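Local atomic coordinates of Alpha/beta hydrolase family protein (PDB entry 3OOS), a protein that probably acts as a hydrolase of the alpha/beta fold family, although its natural substrate is not known. Residues T29-Y35 / L54-C60; H133-Y138 / V233-F239; R214-K218 / E242-P248. One frame throughout, in Å; residues are numbered along the deposited sequence.

Contact 1: T29-Y35 / L54-C60. With SO4 (sulfate ion), chain B.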
loop_
_atom_site.group_PDB
_atom_site.type_symbol
_atom_site.label_atom_id
_atom_site.label_comp_id
_atom_site.label_asym_id
_atom_site.label_seq_id
_atom_site.Cartn_x
_atom_site.Cartn_y
_atom_site.Cartn_z
ATOM N N THR A 29 -1.649 -3.188 -5.124
ATOM C CA THR A 29 -2.479 -3.747 -4.063
ATOM C C THR A 29 -2.024 -3.204 -2.714
ATOM O O THR A 29 -1.102 -2.389 -2.648
ATOM C CB THR A 29 -2.533 -5.311 -4.107
ATOM O OG1 THR A 29 -3.636 -5.781 -3.323
ATOM C CG2 THR A 29 -1.239 -5.939 -3.609
ATOM N N HIS A 30 -2.694 -3.639 -1.656
ATOM C CA HIS A 30 -2.355 -3.246 -0.303
ATOM C C HIS A 30 -2.351 -4.506 0.546
ATOM O O HIS A 30 -2.934 -5.513 0.160
ATOM C CB HIS A 30 -3.378 -2.244 0.227
ATOM C CG HIS A 30 -3.015 -1.665 1.554
ATOM N ND1 HIS A 30 -3.520 -2.150 2.741
ATOM C CD2 HIS A 30 -2.176 -0.656 1.885
ATOM C CE1 HIS A 30 -3.014 -1.457 3.746
ATOM N NE2 HIS A 30 -2.197 -0.543 3.252
ATOM N N LEU A 31 -1.691 -4.455 1.696
ATOM C CA LEU A 31 -1.531 -5.645 2.525
ATOM C C LEU A 31 -2.809 -6.092 3.241
ATOM O O LEU A 31 -2.965 -7.277 3.544
ATOM C CB LEU A 31 -0.398 -5.445 3.534
ATOM C CG LEU A 31 0.132 -6.705 4.216
ATOM C CD1 LEU A 31 0.602 -7.733 3.188
ATOM C CD2 LEU A 31 1.252 -6.329 5.159
ATOM N N TYR A 32 -3.718 -5.160 3.515
ATOM C CA TYR A 32 -4.943 -5.505 4.242
ATOM C C TYR A 32 -6.139 -4.625 3.893
ATOM O O TYR A 32 -6.817 -4.098 4.774
ATOM C CB TYR A 32 -4.703 -5.553 5.765
ATOM C CG TYR A 32 -3.824 -4.457 6.329
ATOM C CD1 TYR A 32 -4.327 -3.174 6.549
ATOM C CD2 TYR A 32 -2.496 -4.713 6.669
ATOM C CE1 TYR A 32 -3.524 -2.170 7.076
ATOM C CE2 TYR A 32 -1.684 -3.713 7.203
ATOM C CZ TYR A 32 -2.205 -2.445 7.398
ATOM O OH TYR A 32 -1.409 -1.448 7.921
ATOM N N SER A 33 -6.396 -4.485 2.596
ATOM C CA SER A 33 -7.522 -3.692 2.102
ATOM C C SER A 33 -8.263 -4.424 0.997
ATOM O O SER A 33 -7.670 -5.196 0.244
ATOM C CB SER A 33 -7.043 -2.344 1.558
ATOM O OG SER A 33 -6.360 -1.601 2.542
ATOM N N GLU A 34 -9.563 -4.169 0.896
ATOM C CA GLU A 34 -10.345 -4.703 -0.215
ATOM C C GLU A 34 -10.954 -3.589 -1.052
ATOM O O GLU A 34 -11.429 -2.590 -0.522
ATOM C CB GLU A 34 -11.413 -5.691 0.267
ATOM C CG GLU A 34 -12.440 -5.123 1.243
ATOM C CD GLU A 34 -13.351 -6.189 1.828
ATOM O OE1 GLU A 34 -13.295 -7.359 1.390
ATOM O OE2 GLU A 34 -14.134 -5.852 2.734
ATOM N N TYR A 35 -10.922 -3.780 -2.366
ATOM C CA TYR A 35 -11.330 -2.769 -3.327
ATOM C C TYR A 35 -12.618 -3.149 -4.051
ATOM O O TYR A 35 -13.036 -4.307 -4.042
ATOM C CB TYR A 35 -10.220 -2.570 -4.364
ATOM C CG TYR A 35 -8.862 -2.247 -3.785
ATOM C CD1 TYR A 35 -8.579 -0.973 -3.294
ATOM C CD2 TYR A 35 -7.854 -3.211 -3.744
ATOM C CE1 TYR A 35 -7.330 -0.667 -2.769
ATOM C CE2 TYR A 35 -6.598 -2.915 -3.221
ATOM C CZ TYR A 35 -6.346 -1.641 -2.736
ATOM O OH TYR A 35 -5.107 -1.332 -2.222
ATOM N N LEU A 54 -5.481 -3.568 -10.214
ATOM C CA LEU A 54 -5.771 -3.336 -8.801
ATOM C C LEU A 54 -6.335 -4.622 -8.203
ATOM O O LEU A 54 -7.490 -4.972 -8.449
ATOM C CB LEU A 54 -6.758 -2.171 -8.648
ATOM C CG LEU A 54 -7.189 -1.747 -7.240
ATOM C CD1 LEU A 54 -6.008 -1.218 -6.434
ATOM C CD2 LEU A 54 -8.297 -0.698 -7.328
ATOM N N VAL A 55 -5.507 -5.320 -7.428
ATOM C CA VAL A 55 -5.801 -6.691 -7.002
ATOM C C VAL A 55 -6.435 -6.798 -5.613
ATOM O O VAL A 55 -5.977 -6.177 -4.650
ATOM C CB VAL A 55 -4.522 -7.570 -7.055
ATOM C CG1 VAL A 55 -4.814 -9.013 -6.623
ATOM C CG2 VAL A 55 -3.918 -7.545 -8.453
ATOM N N ASN A 56 -7.500 -7.593 -5.534
ATOM C CA ASN A 56 -8.025 -8.071 -4.257
ATOM C C ASN A 56 -7.312 -9.364 -3.862
ATOM O O ASN A 56 -7.411 -10.381 -4.558
ATOM C CB ASN A 56 -9.549 -8.279 -4.329
ATOM C CG ASN A 56 -10.338 -7.021 -3.977
ATOM O OD1 ASN A 56 -11.499 -6.864 -4.380
ATOM N ND2 ASN A 56 -9.722 -6.131 -3.217
ATOM N N LEU A 57 -6.575 -9.315 -2.756
ATOM C CA LEU A 57 -5.805 -10.467 -2.294
ATOM C C LEU A 57 -6.712 -11.530 -1.674
ATOM O O LEU A 57 -7.926 -11.340 -1.580
ATOM C CB LEU A 57 -4.728 -10.027 -1.299
ATOM C CG LEU A 57 -3.662 -9.075 -1.849
ATOM C CD1 LEU A 57 -2.727 -8.637 -0.737
ATOM C CD2 LEU A 57 -2.892 -9.716 -2.999
ATOM N N LYS A 58 -6.118 -12.656 -1.280
ATOM C CA LYS A 58 -6.839 -13.699 -0.550
ATOM C C LYS A 58 -7.563 -13.058 0.633
ATOM O O LYS A 58 -6.972 -12.270 1.374
ATOM C CB LYS A 58 -5.854 -14.772 -0.070
ATOM C CG LYS A 58 -6.466 -16.109 0.365
ATOM C CD LYS A 58 -6.891 -16.990 -0.827
ATOM C CE LYS A 58 -5.720 -17.484 -1.672
ATOM N NZ LYS A 58 -4.906 -18.519 -0.980
ATOM N N GLY A 59 -8.846 -13.370 0.782
ATOM C CA GLY A 59 -9.657 -12.826 1.871
ATOM C C GLY A 59 -10.255 -11.450 1.611
ATOM O O GLY A 59 -10.882 -10.869 2.500
ATOM N N CYS A 60 -10.076 -10.935 0.393
ATOM C CA CYS A 60 -10.529 -9.584 0.034
ATOM C C CYS A 60 -11.566 -9.616 -1.074
ATOM O O CYS A 60 -11.381 -10.303 -2.079
ATOM C CB CYS A 60 -9.352 -8.736 -0.446
ATOM S SG CYS A 60 -8.013 -8.603 0.725
HETATM S S SO4 B . -1.888 1.613 6.044
HETATM O O1 SO4 B . -2.291 0.988 7.300
HETATM O O2 SO4 B . -1.270 2.902 6.327
HETATM O O3 SO4 B . -0.955 0.735 5.349
HETATM O O4 SO4 B . -3.072 1.813 5.210
HETATM O O HOH W 1 -6.288 -6.622 -1.642
HETATM O O HOH W 2 -13.202 -9.423 3.117
#
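Side-chain conformations can decide how two segments at neighbouring strand ends meet, as residues 29-35 and 54-60 of this alpha/beta hydrolase illustrate. Thr29 (t) aims its hydroxyl at the neighbouring strand, where OG1 donates to Val55 O at 2.7 Å. Leu57 (m, t) brings its CD1 to 3.3 Å from His30 O. Tyr35 (m) offers one ring face to Leu54 CD1, 3.6 Å from the centroid, in a CH-pi contact. Glu34 takes p, its CB 3.7 Å from Cys60 CB; its OE1 accepts from Gly61 N and, through a water, is linked to Gly59 O. Another water accepts a hydrogen bond from Leu57 N (2.9 Å) and sits within donating distance of Ser33 O (2.7 Å) and Val55 O (3.1 Å).

His30 (t) sets out sideways, but its ring end leads away from 54-60. Its NE2 donates to sulfate O3 (2.8 Å), while ND1 accepts from Tyr32 N at 3.1 Å. Tyr32 OH donates to sulfate O1 at 2.7 Å, and Ser99 OG and Ala100 N bind the same ion. Held beside the probable nucleophile elbow, this sulfate, probably from the crystallisation liquor, implies a donor-rich pocket consistent with the oxyanion-hole region of this family.

Contact 2: H133-Y138 / V233-F239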
loop_
_atom_site.group_PDB
_atom_site.type_symbol
_atom_site.label_atom_id
_atom_site.label_comp_id
_atom_site.label_asym_id
_atom_site.label_seq_id
_atom_site.Cartn_x
_atom_site.Cartn_y
_atom_site.Cartn_z
ATOM N N HIS A 133 10.081 4.435 16.469
ATOM C CA HIS A 133 10.615 5.775 16.255
ATOM C C HIS A 133 9.665 6.800 16.875
ATOM O O HIS A 133 8.456 6.735 16.652
ATOM C CB HIS A 133 10.785 6.042 14.761
ATOM C CG HIS A 133 11.585 7.269 14.455
ATOM N ND1 HIS A 133 11.047 8.536 14.488
ATOM C CD2 HIS A 133 12.887 7.421 14.116
ATOM C CE1 HIS A 133 11.982 9.417 14.179
ATOM N NE2 HIS A 133 13.107 8.766 13.949
ATOM N N LYS A 134 10.221 7.750 17.629
ATOM C CA LYS A 134 9.396 8.701 18.382
ATOM C C LYS A 134 8.487 9.591 17.519
ATOM O O LYS A 134 7.522 10.165 18.029
ATOM C CB LYS A 134 10.246 9.535 19.352
ATOM C CG LYS A 134 11.229 10.492 18.702
ATOM C CD LYS A 134 12.040 11.227 19.760
ATOM C CE LYS A 134 12.710 12.459 19.176
ATOM N NZ LYS A 134 11.708 13.401 18.603
ATOM N N ASP A 135 8.772 9.688 16.221
ATOM C CA ASP A 135 7.936 10.476 15.310
ATOM C C ASP A 135 6.771 9.689 14.710
ATOM O O ASP A 135 5.957 10.247 13.969
ATOM C CB ASP A 135 8.775 11.104 14.194
ATOM C CG ASP A 135 9.604 12.281 14.675
ATOM O OD1 ASP A 135 9.435 12.714 15.836
ATOM O OD2 ASP A 135 10.428 12.776 13.883
ATOM N N SER A 136 6.694 8.400 15.032
ATOM C CA SER A 136 5.579 7.562 14.598
ATOM C C SER A 136 4.501 7.486 15.667
ATOM O O SER A 136 4.799 7.320 16.846
ATOM C CB SER A 136 6.056 6.146 14.272
ATOM O OG SER A 136 4.960 5.295 13.968
ATOM N N ILE A 137 3.246 7.583 15.236
ATOM C CA ILE A 137 2.097 7.426 16.129
ATOM C C ILE A 137 2.030 6.034 16.771
ATOM O O ILE A 137 1.345 5.840 17.774
ATOM C CB ILE A 137 0.759 7.730 15.400
ATOM C CG1 ILE A 137 0.557 6.778 14.211
ATOM C CG2 ILE A 137 0.713 9.200 14.971
ATOM C CD1 ILE A 137 -0.784 6.922 13.501
ATOM N N TYR A 138 2.751 5.075 16.190
ATOM C CA TYR A 138 2.768 3.705 16.705
ATOM C C TYR A 138 3.774 3.509 17.840
ATOM O O TYR A 138 3.806 2.446 18.469
ATOM C CB TYR A 138 3.031 2.705 15.573
ATOM C CG TYR A 138 2.064 2.829 14.421
ATOM C CD1 TYR A 138 0.695 2.613 14.606
ATOM C CD2 TYR A 138 2.512 3.167 13.145
ATOM C CE1 TYR A 138 -0.198 2.728 13.553
ATOM C CE2 TYR A 138 1.624 3.282 12.084
ATOM C CZ TYR A 138 0.273 3.062 12.295
ATOM O OH TYR A 138 -0.616 3.174 11.255
ATOM N N VAL A 233 3.150 10.657 9.669
ATOM C CA VAL A 233 3.309 10.261 11.075
ATOM C C VAL A 233 3.161 8.754 11.304
ATOM O O VAL A 233 3.168 8.296 12.447
ATOM C CB VAL A 233 2.360 11.052 12.031
ATOM C CG1 VAL A 233 2.675 12.538 11.986
ATOM C CG2 VAL A 233 0.894 10.795 11.699
ATOM N N GLN A 234 3.019 7.986 10.227
ATOM C CA GLN A 234 2.921 6.533 10.358
ATOM C C GLN A 234 4.301 5.898 10.195
ATOM O O GLN A 234 4.891 5.456 11.182
ATOM C CB GLN A 234 1.865 5.958 9.410
ATOM C CG GLN A 234 0.443 6.310 9.854
ATOM C CD GLN A 234 -0.629 5.750 8.944
ATOM O OE1 GLN A 234 -0.705 4.543 8.712
ATOM N NE2 GLN A 234 -1.475 6.628 8.431
ATOM N N CYS A 235 4.814 5.866 8.966
ATOM C CA CYS A 235 6.242 5.622 8.744
ATOM C C CYS A 235 6.913 6.970 8.488
ATOM O O CYS A 235 6.780 7.526 7.393
ATOM C CB CYS A 235 6.477 4.688 7.550
ATOM S SG CYS A 235 5.802 3.019 7.721
ATOM N N PRO A 236 7.622 7.516 9.496
ATOM C CA PRO A 236 8.263 8.821 9.320
ATOM C C PRO A 236 9.203 8.873 8.115
ATOM O O PRO A 236 9.753 7.846 7.700
ATOM C CB PRO A 236 9.035 9.009 10.630
ATOM C CG PRO A 236 8.240 8.233 11.627
ATOM C CD PRO A 236 7.758 7.023 10.879
ATOM N N TYR A 237 9.366 10.076 7.568
ATOM C CA TYR A 237 10.116 10.316 6.334
ATOM C C TYR A 237 11.502 9.643 6.273
ATOM O O TYR A 237 11.910 9.140 5.218
ATOM C CB TYR A 237 10.226 11.828 6.073
ATOM C CG TYR A 237 10.870 12.146 4.749
ATOM C CD1 TYR A 237 10.180 11.925 3.559
ATOM C CD2 TYR A 237 12.172 12.638 4.680
ATOM C CE1 TYR A 237 10.761 12.186 2.335
ATOM C CE2 TYR A 237 12.769 12.909 3.453
ATOM C CZ TYR A 237 12.055 12.677 2.284
ATOM O OH TYR A 237 12.625 12.931 1.061
ATOM N N ILE A 238 12.207 9.626 7.402
ATOM C CA ILE A 238 13.540 9.020 7.474
ATOM C C ILE A 238 13.559 7.554 7.006
ATOM O O ILE A 238 14.564 7.075 6.474
ATOM C CB ILE A 238 14.168 9.180 8.893
ATOM C CG1 ILE A 238 15.635 8.730 8.896
ATOM C CG2 ILE A 238 13.337 8.446 9.954
ATOM C CD1 ILE A 238 16.414 9.114 10.143
ATOM N N PHE A 239 12.437 6.854 7.176
ATOM C CA PHE A 239 12.371 5.451 6.776
ATOM C C PHE A 239 12.307 5.270 5.263
ATOM O O PHE A 239 12.817 4.278 4.735
ATOM C CB PHE A 239 11.251 4.723 7.528
ATOM C CG PHE A 239 11.534 4.604 8.990
ATOM C CD1 PHE A 239 12.346 3.578 9.467
ATOM C CD2 PHE A 239 11.054 5.554 9.888
ATOM C CE1 PHE A 239 12.653 3.481 10.820
ATOM C CE2 PHE A 239 11.358 5.463 11.242
ATOM C CZ PHE A 239 12.159 4.423 11.707
#
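Three hydrogen bonds fasten residues 133-138 to 233-239: Ser136 OG donates to Gln234 O (2.8 Å), Ile137 N to Val233 O (2.9 Å) and Tyr138 OH to Gln234 OE1 (2.9 Å). The first segment is shaped by two tight motifs, a type I beta turn from His133 to Ser136 and an ST turn in which Ser136 OG accepts from Tyr138 N at 3.1 Å. The serine hydroxyl acts twice, donating a hydrogen bond across the contact and accepting one from its own chain. A further CA-H...O contact, Ser136 CA to Val233 O at 3.3 Å, makes that carbonyl a double acceptor.

In the alpha/beta hydrolase fold the loop after strand 224-229, to which Val233 and Gln234 belong, commonly carries the acid of the catalytic triad. Here Gln234 N is bonded to Asp232 OD1 and its side chain touches His260, so the contact borders the probable active site, with helix 162-176 packing on Ile137 and Tyr138 through Trp172.

Packing surrounds this polar centre. Ile137 CG2 meets Val233 CG2 at 3.6 Å, and Pro236 packs against the turn, its CG 3.9 Å from Asp135 CB and its CD 3.9 Å from Ser136 CB. Phe239 turns its edge to the face of His133 in an offset edge-to-face pair, centroids 5.4 Å apart and planes at 84°, its CE2 lying 3.6 Å from His133 CB.

Contact 3: R214-K218 / E242-P248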
loop_
_atom_site.group_PDB
_atom_site.type_symbol
_atom_site.label_atom_id
_atom_site.label_comp_id
_atom_site.label_asym_id
_atom_site.label_seq_id
_atom_site.Cartn_x
_atom_site.Cartn_y
_atom_site.Cartn_z
ATOM N N ARG A 214 16.139 -4.966 5.398
ATOM C CA ARG A 214 17.201 -3.966 5.203
ATOM C C ARG A 214 18.423 -4.492 4.453
ATOM O O ARG A 214 18.904 -3.848 3.520
ATOM C CB ARG A 214 17.635 -3.359 6.537
ATOM C CG ARG A 214 16.629 -2.378 7.117
ATOM C CD ARG A 214 17.026 -1.955 8.523
ATOM N NE ARG A 214 16.915 -3.060 9.478
ATOM C CZ ARG A 214 17.212 -2.973 10.772
ATOM N NH1 ARG A 214 17.645 -1.827 11.286
ATOM N NH2 ARG A 214 17.074 -4.035 11.557
ATOM N N GLN A 215 18.924 -5.653 4.863
ATOM C CA GLN A 215 20.121 -6.209 4.240
ATOM C C GLN A 215 19.835 -6.694 2.823
ATOM O O GLN A 215 20.646 -6.503 1.916
ATOM C CB GLN A 215 20.729 -7.327 5.094
ATOM C CG GLN A 215 21.294 -6.857 6.437
ATOM C CD GLN A 215 22.415 -5.827 6.294
ATOM O OE1 GLN A 215 23.262 -5.924 5.401
ATOM N NE2 GLN A 215 22.422 -4.837 7.183
ATOM N N LYS A 216 18.665 -7.295 2.632
ATOM C CA LYS A 216 18.286 -7.794 1.317
ATOM C C LYS A 216 18.081 -6.672 0.298
ATOM O O LYS A 216 18.268 -6.892 -0.896
ATOM C CB LYS A 216 17.054 -8.701 1.402
ATOM C CG LYS A 216 17.377 -10.106 1.915
ATOM C CD LYS A 216 16.189 -11.071 1.801
ATOM C CE LYS A 216 15.056 -10.727 2.765
ATOM N NZ LYS A 216 15.480 -10.774 4.202
ATOM N N LEU A 217 17.728 -5.473 0.764
ATOM C CA LEU A 217 17.513 -4.341 -0.151
ATOM C C LEU A 217 18.764 -3.956 -0.943
ATOM O O LEU A 217 18.662 -3.437 -2.058
ATOM C CB LEU A 217 16.966 -3.115 0.584
ATOM C CG LEU A 217 15.520 -3.175 1.083
ATOM C CD1 LEU A 217 15.114 -1.804 1.588
ATOM C CD2 LEU A 217 14.550 -3.662 0.006
ATOM N N LYS A 218 19.936 -4.228 -0.367
ATOM C CA LYS A 218 21.212 -3.925 -1.011
ATOM C C LYS A 218 21.419 -4.760 -2.278
ATOM O O LYS A 218 22.280 -4.451 -3.109
ATOM C CB LYS A 218 22.365 -4.145 -0.024
ATOM C CG LYS A 218 22.292 -3.263 1.219
ATOM C CD LYS A 218 23.371 -3.615 2.232
ATOM C CE LYS A 218 23.580 -2.482 3.226
ATOM N NZ LYS A 218 24.407 -2.894 4.391
ATOM N N GLU A 242 15.894 5.809 4.251
ATOM C CA GLU A 242 16.648 4.574 4.434
ATOM C C GLU A 242 16.447 3.620 3.259
ATOM O O GLU A 242 17.418 3.098 2.713
ATOM C CB GLU A 242 16.271 3.876 5.744
ATOM C CG GLU A 242 16.961 2.523 5.913
ATOM C CD GLU A 242 16.687 1.866 7.247
ATOM O OE1 GLU A 242 15.506 1.732 7.621
ATOM O OE2 GLU A 242 17.664 1.470 7.916
ATOM N N ILE A 243 15.189 3.395 2.877
ATOM C CA ILE A 243 14.878 2.531 1.737
ATOM C C ILE A 243 15.626 2.974 0.477
ATOM O O ILE A 243 16.284 2.161 -0.179
ATOM C CB ILE A 243 13.357 2.474 1.450
ATOM C CG1 ILE A 243 12.619 1.751 2.583
ATOM C CG2 ILE A 243 13.089 1.774 0.121
ATOM C CD1 ILE A 243 11.108 2.001 2.592
ATOM N N ALA A 244 15.528 4.261 0.151
ATOM C CA ALA A 244 16.154 4.797 -1.058
ATOM C C ALA A 244 17.678 4.718 -1.023
ATOM O O ALA A 244 18.314 4.543 -2.064
ATOM C CB ALA A 244 15.696 6.221 -1.306
ATOM N N ASN A 245 18.262 4.839 0.168
ATOM C CA ASN A 245 19.709 4.692 0.316
ATOM C C ASN A 245 20.180 3.247 0.128
ATOM O O ASN A 245 21.205 2.995 -0.517
ATOM C CB ASN A 245 20.183 5.227 1.668
ATOM C CG ASN A 245 21.664 4.993 1.892
ATOM O OD1 ASN A 245 22.512 5.674 1.307
ATOM N ND2 ASN A 245 21.986 4.012 2.728
ATOM N N LEU A 246 19.424 2.305 0.686
ATOM C CA LEU A 246 19.824 0.895 0.684
ATOM C C LEU A 246 19.736 0.252 -0.699
ATOM O O LEU A 246 20.605 -0.534 -1.079
ATOM C CB LEU A 246 19.004 0.097 1.704
ATOM C CG LEU A 246 19.293 0.384 3.182
ATOM C CD1 LEU A 246 18.296 -0.346 4.068
ATOM C CD2 LEU A 246 20.731 0.025 3.562
ATOM N N ILE A 247 18.690 0.593 -1.446
ATOM C CA ILE A 247 18.504 0.057 -2.794
ATOM C C ILE A 247 19.439 0.789 -3.766
ATOM O O ILE A 247 19.355 2.010 -3.896
ATOM C CB ILE A 247 17.033 0.183 -3.252
ATOM C CG1 ILE A 247 16.114 -0.620 -2.322
ATOM C CG2 ILE A 247 16.878 -0.286 -4.699
ATOM C CD1 ILE A 247 14.629 -0.393 -2.571
ATOM N N PRO A 248 20.337 0.045 -4.444
ATOM C CA PRO A 248 21.354 0.666 -5.303
ATOM C C PRO A 248 20.812 1.603 -6.388
ATOM O O PRO A 248 21.404 2.657 -6.624
ATOM C CB PRO A 248 22.061 -0.535 -5.942
ATOM C CG PRO A 248 21.866 -1.643 -4.987
ATOM C CD PRO A 248 20.536 -1.412 -4.322
HETATM O O HOH W 3 17.919 0.862 10.496
#
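Helices can be joined by packing where direct polar bonds are lacking, as residues 242-248 demonstrate against the short, weakly bonded helix 214-217. Glu242 comes first: its OE2 lies 3.5 Å from Arg214 CD and accepts a hydrogen bond from a water (2.7 Å) that in turn accepts one from Arg214 NH1 (2.8 Å). The guanidinium has its salt bridge elsewhere, with Asp212. Ile243, one residue on, reaches the end of Leu217 with CG2 4.4 Å from CD1. After most of a helical turn Leu246 faces the other segment again; its CB is 4.0 Å from Leu217 CB, its CD1 3.6 Å from Arg214 O and its CD2 3.8 Å from Lys218 CE. Its carbonyl O receives a CA-H...O contact from Lys218 CA at 3.4 Å. Ile247 leaves helical geometry and returns the favour, its CA 3.6 Å from Leu217 O, while its CG1 packs 3.9 Å from Leu217 CB. Pro248 closes the series, CG 3.4 Å from Lys218 O.

Leu217, Ile243 and Ile247 all also touch Leu106 of helix 100-112. Helix 237-246 is the connection between parallel strands 224-229 and 250-255, a beta-alpha-beta crossover of the alpha/beta hydrolase fold.

Overall arrangement
The three contacts tie one alpha/beta hydrolase domain together. Contact 1 closes first along the chain, between the segment after strand 25-28, which includes strand 33-34, and the end of strand 51-55 with the loop after it. It lies across the chain's centre from the others, its centre about 24 Å from that of contact 2 and about 26 Å from that of contact 3. Contacts 2 and 3 alternate their segments in sequence, have centres about 18 Å apart and share helix 237-246, taken at its start and its end. Contacts 1 and 2 approach to about 6 Å between nearest atoms, with the sulfate close to both, so they flank the probable active site, while contact 3 joins helices beside the sheet.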